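Local atomic coordinates of uncharacterized protein (Staphylococcus aureus subsp. aureus Mu50, PDB entry 4EBG), a protein that is of unknown function but is a secreted DUF4467 family member with a cystatin-like fold. Residues His39-Gly44 / Ile81-Asp86; Val46-Ile51 / Tyr62-Ile67. One frame throughout, in Å; residues are numbered along the deposited sequence.

Contact 1 of 2, residues His39-Gly44 / Ile81-Asp86; sequences HVYKDG and IKYMKD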
# COMPACT_ATOMS: atom_id res chain seq x y z
N HIS B 39 1.49 -10.86 19.29
CA HIS B 39 0.65 -11.29 20.38
C HIS B 39 -0.61 -11.94 19.85
O HIS B 39 -1.22 -11.43 18.90
CB HIS B 39 0.25 -10.15 21.31
CG HIS B 39 1.39 -9.59 22.10
ND1 HIS B 39 2.27 -8.67 21.59
CD2 HIS B 39 1.81 -9.85 23.37
CE1 HIS B 39 3.17 -8.37 22.51
NE2 HIS B 39 2.90 -9.04 23.61
N VAL B 40 -1.03 -13.06 20.43
CA VAL B 40 -2.26 -13.76 20.07
C VAL B 40 -3.25 -13.64 21.21
O VAL B 40 -2.88 -13.77 22.40
CB VAL B 40 -2.00 -15.25 19.76
CG1 VAL B 40 -3.28 -16.00 19.45
CG2 VAL B 40 -0.96 -15.40 18.67
N TYR B 41 -4.52 -13.41 20.86
CA TYR B 41 -5.61 -13.24 21.79
C TYR B 41 -6.75 -14.14 21.40
O TYR B 41 -6.89 -14.56 20.26
CB TYR B 41 -6.09 -11.79 21.85
CG TYR B 41 -4.99 -10.85 22.18
CD1 TYR B 41 -4.68 -10.57 23.52
CD2 TYR B 41 -4.19 -10.25 21.19
CE1 TYR B 41 -3.59 -9.70 23.87
CE2 TYR B 41 -3.16 -9.41 21.55
CZ TYR B 41 -2.83 -9.17 22.88
OH TYR B 41 -1.76 -8.36 23.17
N LYS B 42 -7.64 -14.32 22.37
CA LYS B 42 -8.92 -15.02 22.18
C LYS B 42 -8.71 -16.35 21.47
O LYS B 42 -9.41 -16.71 20.55
CB LYS B 42 -9.97 -14.07 21.56
CG LYS B 42 -10.43 -12.98 22.59
CD LYS B 42 -11.59 -12.14 22.16
CE LYS B 42 -11.83 -10.97 23.09
NZ LYS B 42 -13.07 -10.22 22.70
N ASP B 43 -7.67 -17.05 21.95
CA ASP B 43 -7.27 -18.38 21.51
C ASP B 43 -7.12 -18.47 20.01
O ASP B 43 -7.41 -19.50 19.40
CB ASP B 43 -8.21 -19.46 22.06
CG ASP B 43 -7.59 -20.87 22.07
OD1 ASP B 43 -6.34 -21.08 22.04
OD2 ASP B 43 -8.38 -21.81 22.14
N GLY B 44 -6.56 -17.41 19.43
CA GLY B 44 -6.23 -17.38 18.03
C GLY B 44 -7.14 -16.54 17.16
O GLY B 44 -6.86 -16.41 15.98
N ILE B 81 -3.29 -1.00 19.79
CA ILE B 81 -2.65 -0.58 21.04
C ILE B 81 -3.64 -0.80 22.18
O ILE B 81 -3.30 -1.35 23.25
CB ILE B 81 -2.24 0.90 20.96
CG1 ILE B 81 -1.24 1.11 19.81
CG2 ILE B 81 -1.66 1.36 22.26
CD1 ILE B 81 -0.19 0.06 19.69
N LYS B 82 -4.87 -0.32 21.99
CA LYS B 82 -5.88 -0.51 22.97
C LYS B 82 -6.15 -2.00 23.18
O LYS B 82 -6.37 -2.46 24.30
CB LYS B 82 -7.16 0.20 22.55
CG LYS B 82 -8.29 0.04 23.51
CD LYS B 82 -9.58 0.70 23.04
CE LYS B 82 -10.71 0.51 24.07
NZ LYS B 82 -10.31 0.78 25.51
N TYR B 83 -6.15 -2.76 22.09
CA TYR B 83 -6.48 -4.16 22.20
C TYR B 83 -5.47 -4.85 23.11
O TYR B 83 -5.81 -5.70 23.95
CB TYR B 83 -6.53 -4.84 20.82
CG TYR B 83 -7.32 -6.10 20.84
CD1 TYR B 83 -6.75 -7.31 21.24
CD2 TYR B 83 -8.66 -6.08 20.52
CE1 TYR B 83 -7.51 -8.47 21.32
CE2 TYR B 83 -9.42 -7.27 20.56
CZ TYR B 83 -8.86 -8.45 21.00
OH TYR B 83 -9.56 -9.61 21.10
N MSE B 84 -4.19 -4.56 22.90
CA MSE B 84 -3.15 -5.22 23.73
C MSE B 84 -3.25 -4.83 25.19
O MSE B 84 -2.99 -5.60 26.08
CB MSE B 84 -1.77 -4.88 23.19
CG MSE B 84 -1.48 -5.42 21.80
SE MSE B 84 0.32 -5.05 21.20
CE MSE B 84 0.13 -3.25 20.91
N LYS B 85 -3.61 -3.59 25.43
CA LYS B 85 -3.78 -3.06 26.79
C LYS B 85 -4.87 -3.78 27.56
O LYS B 85 -4.79 -4.02 28.75
CB LYS B 85 -4.07 -1.53 26.70
CG LYS B 85 -4.41 -0.92 28.03
CD LYS B 85 -4.55 0.58 27.93
CE LYS B 85 -5.67 1.05 27.06
NZ LYS B 85 -7.01 0.80 27.64
N ASP B 86 -5.92 -4.06 26.81
CA ASP B 86 -7.20 -4.47 27.39
C ASP B 86 -7.38 -5.95 27.50
O ASP B 86 -8.36 -6.38 28.13
CB ASP B 86 -8.36 -3.89 26.58
CG ASP B 86 -8.54 -2.42 26.76
OD1 ASP B 86 -7.80 -1.80 27.56
OD2 ASP B 86 -9.44 -1.86 26.08
O HOH W 1 -1.48 -7.90 25.76
O HOH W 2 -12.17 -9.44 20.17
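Tyr-41 at the end of strand 37-41 meets Tyr-83 and Met-84 of helix 80-86 all along its side chain, from CB to the hydroxyl. Its CG lies beside the backbone N (chi1 -56°), and the ring reaches toward the helix. Tyr-41 CB lies at the edge of the Tyr-83 ring, in its plane, 3.6 Å from Tyr-83 CE1. Next along, Tyr-41 CG is also in contact with Tyr-83 CE1, and Tyr-41 CD2 is about equally far from Tyr-83 CE1 and CD1. The result is a T-shaped (edge-to-face) pair: the edge of Tyr-83 points at one face of Tyr-41, with centroids 5.2 Å apart and planes at 73°. The two side chains run past each other in opposite directions. Farther out, Tyr-41 CZ touches Met-84 CA and CG, and Tyr-41 OH comes to 3.3 Å from Met-84 CG. A water in the plane of the Tyr-41 ring ties Tyr-41 OH, at 2.6 Å, to Met-84 O.

In this cystatin-like fold the short helix packs against the antiparallel sheet, and the same two side chains reach the next strand, Tyr-83 touching Val-46 and Met-84 touching Val-48. The selenium of Met-84, a selenomethionine, stands obliquely to the His-39 ring, 4.1 Å from His-39 ND1, while His-39 NE2 hydrogen-bonds to Glu-92. On the exposed side, the extended chain of Lys-42 crosses the tip of Tyr-83, its CE 3.3 Å from Tyr-83 OH. A second water, in the plane of the Tyr-83 ring, bridges that hydroxyl to Lys-42, its oxygen accepting from Lys-42 NZ at 2.8 Å.

Contact 2 of 2, residues Val46-Ile51 / Tyr62-Ile67; sequences VIVIGI and YFAYEI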
# COMPACT_ATOMS: atom_id res chain seq x y z
N VAL B 46 -7.78 -13.27 17.33
CA VAL B 46 -7.17 -11.95 17.05
C VAL B 46 -5.66 -12.04 17.23
O VAL B 46 -5.18 -12.54 18.26
CB VAL B 46 -7.76 -10.80 17.96
CG1 VAL B 46 -7.06 -9.46 17.73
CG2 VAL B 46 -9.30 -10.75 17.76
N ILE B 47 -4.89 -11.57 16.26
CA ILE B 47 -3.46 -11.52 16.32
C ILE B 47 -3.01 -10.10 16.03
O ILE B 47 -3.42 -9.52 15.05
CB ILE B 47 -2.84 -12.55 15.32
CG1 ILE B 47 -3.35 -13.96 15.64
CG2 ILE B 47 -1.32 -12.47 15.34
CD1 ILE B 47 -2.77 -15.06 14.69
N VAL B 48 -2.18 -9.53 16.91
CA VAL B 48 -1.67 -8.18 16.79
C VAL B 48 -0.20 -8.28 16.57
O VAL B 48 0.52 -8.93 17.34
CB VAL B 48 -2.01 -7.33 18.04
CG1 VAL B 48 -1.42 -5.94 17.83
CG2 VAL B 48 -3.49 -7.23 18.31
N ILE B 49 0.29 -7.60 15.51
CA ILE B 49 1.68 -7.54 15.20
C ILE B 49 2.17 -6.12 15.23
O ILE B 49 1.44 -5.21 14.88
CB ILE B 49 2.05 -8.25 13.87
CG1 ILE B 49 1.43 -7.54 12.68
CG2 ILE B 49 1.67 -9.74 13.97
CD1 ILE B 49 1.87 -8.16 11.32
N GLY B 50 3.42 -5.95 15.60
CA GLY B 50 4.12 -4.69 15.57
C GLY B 50 5.35 -4.89 14.69
O GLY B 50 6.18 -5.74 14.97
N ILE B 51 5.49 -4.05 13.66
CA ILE B 51 6.48 -4.29 12.64
C ILE B 51 7.18 -3.00 12.26
O ILE B 51 6.66 -1.90 12.44
CB ILE B 51 5.82 -4.91 11.37
CG1 ILE B 51 4.89 -3.94 10.65
CG2 ILE B 51 5.14 -6.22 11.68
CD1 ILE B 51 4.47 -4.31 9.29
N TYR B 62 1.71 -1.00 14.58
CA TYR B 62 0.92 -2.14 14.99
C TYR B 62 -0.32 -2.30 14.11
O TYR B 62 -0.94 -1.30 13.69
CB TYR B 62 0.55 -2.00 16.47
CG TYR B 62 1.75 -2.30 17.37
CD1 TYR B 62 2.68 -1.34 17.66
CD2 TYR B 62 1.91 -3.56 17.93
CE1 TYR B 62 3.78 -1.63 18.48
CE2 TYR B 62 2.96 -3.85 18.74
CZ TYR B 62 3.91 -2.88 19.01
OH TYR B 62 5.01 -3.21 19.80
N PHE B 63 -0.72 -3.54 13.91
CA PHE B 63 -1.86 -3.93 13.11
C PHE B 63 -2.56 -5.11 13.75
O PHE B 63 -1.89 -6.02 14.27
CB PHE B 63 -1.43 -4.36 11.71
CG PHE B 63 -0.73 -3.28 10.95
CD1 PHE B 63 -1.46 -2.24 10.33
CD2 PHE B 63 0.64 -3.27 10.87
CE1 PHE B 63 -0.81 -1.24 9.66
CE2 PHE B 63 1.27 -2.26 10.22
CZ PHE B 63 0.56 -1.28 9.57
N ALA B 64 -3.89 -5.05 13.81
CA ALA B 64 -4.68 -6.14 14.30
C ALA B 64 -5.27 -6.95 13.16
O ALA B 64 -5.83 -6.38 12.21
CB ALA B 64 -5.82 -5.63 15.21
N TYR B 65 -5.17 -8.28 13.25
CA TYR B 65 -5.75 -9.20 12.30
C TYR B 65 -6.76 -10.06 13.02
O TYR B 65 -6.58 -10.43 14.20
CB TYR B 65 -4.66 -10.12 11.70
CG TYR B 65 -3.75 -9.45 10.72
CD1 TYR B 65 -2.78 -8.58 11.12
CD2 TYR B 65 -3.88 -9.68 9.38
CE1 TYR B 65 -1.97 -7.95 10.20
CE2 TYR B 65 -3.05 -9.07 8.45
CZ TYR B 65 -2.12 -8.22 8.86
OH TYR B 65 -1.32 -7.62 7.90
N GLU B 66 -7.76 -10.46 12.25
CA GLU B 66 -8.66 -11.53 12.71
C GLU B 66 -8.41 -12.74 11.86
O GLU B 66 -8.11 -12.63 10.66
CB GLU B 66 -10.10 -11.10 12.54
CG GLU B 66 -10.48 -9.99 13.46
CD GLU B 66 -11.93 -9.69 13.41
OE1 GLU B 66 -12.71 -10.41 14.09
OE2 GLU B 66 -12.27 -8.75 12.69
N ILE B 67 -8.54 -13.91 12.47
CA ILE B 67 -8.45 -15.15 11.75
C ILE B 67 -9.89 -15.60 11.62
O ILE B 67 -10.56 -15.89 12.62
CB ILE B 67 -7.65 -16.22 12.50
CG1 ILE B 67 -6.22 -15.76 12.79
CG2 ILE B 67 -7.60 -17.45 11.68
CD1 ILE B 67 -5.37 -15.31 11.55
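The Tyr-62 ring has Gly-50 CA over one face, 3.6 Å from the ring centroid and offset toward the rim, a CH-pi contact made across the strand pair. Val-48 CG1 approaches the same ring at its edge, 4.1 Å from Tyr-62 CD2. Gly-50, with no side chain, lets the Tyr-62 ring come close over its CA, Tyr-62 CD2 lying 3.4 Å from Gly-50 CA. The tip of the ring is held elsewhere, Tyr-62 OH bonding to Asn-37. These residues belong to a beta hairpin, strands 46-52 and 60-68, in the middle of the antiparallel sheet.

On the opposite face of the sheet, which helix 3-23 packs against, Phe-63 and Tyr-65 stand among isoleucines. Ile-51 CD1 comes to Phe-63 CE2 with the side chains crossing at about a right angle. Ile-49 has CG1 between its backbone N and carbonyl carbon (chi1 65°), and CD1 beyond it touches Tyr-65 CE1 at 4.0 Å. Tyr-65 OH goes on to bond Gln-13 of the helix. Ile-47 CD1 meets Ile-67 CG1 farther along the hairpin.

Four backbone bonds join the strands, two in each of the hydrogen-bonded pairs Ile-47/Tyr-65 and Ile-49/Phe-63. The intervening Val-48/Ala-64 pair is non-hydrogen-bonded, with Val-48 CG2 4.2 Å from Ala-64 CB. CA-H...O contacts supplement the ladder: Val-48 CA approaches Phe-63 O, while Ile-49 O takes both Phe-63 N, at 2.9 Å, and the CA-H of Tyr-62, whose CA lies 3.1 Å away.

How the contacts relate
Contact 2 is buried and contact 1 is a surface contact: the centre of contact 2 lies about 4 Å from the centre of the chain, that of contact 1 about 11 Å; their own centres are 8 Å apart. Strand 37-41 of contact 1 is the sheet neighbour of strand 46-52 in contact 2, and probable hydrogen bonds join Tyr-41 N to Val-46 O and His-39 O to Val-48 N. Helix 80-86 also touches contact 2, Met-84 CE packing 3.5 Å from Tyr-62 CD2. The chemistry differs: contact 2 combines direct backbone bonds with apolar packing on both sheet faces, whereas contact 1 uses an edge-to-face tyrosine pair, the Met-84 side chain and two bridging waters, with no direct hydrogen bond between its segments.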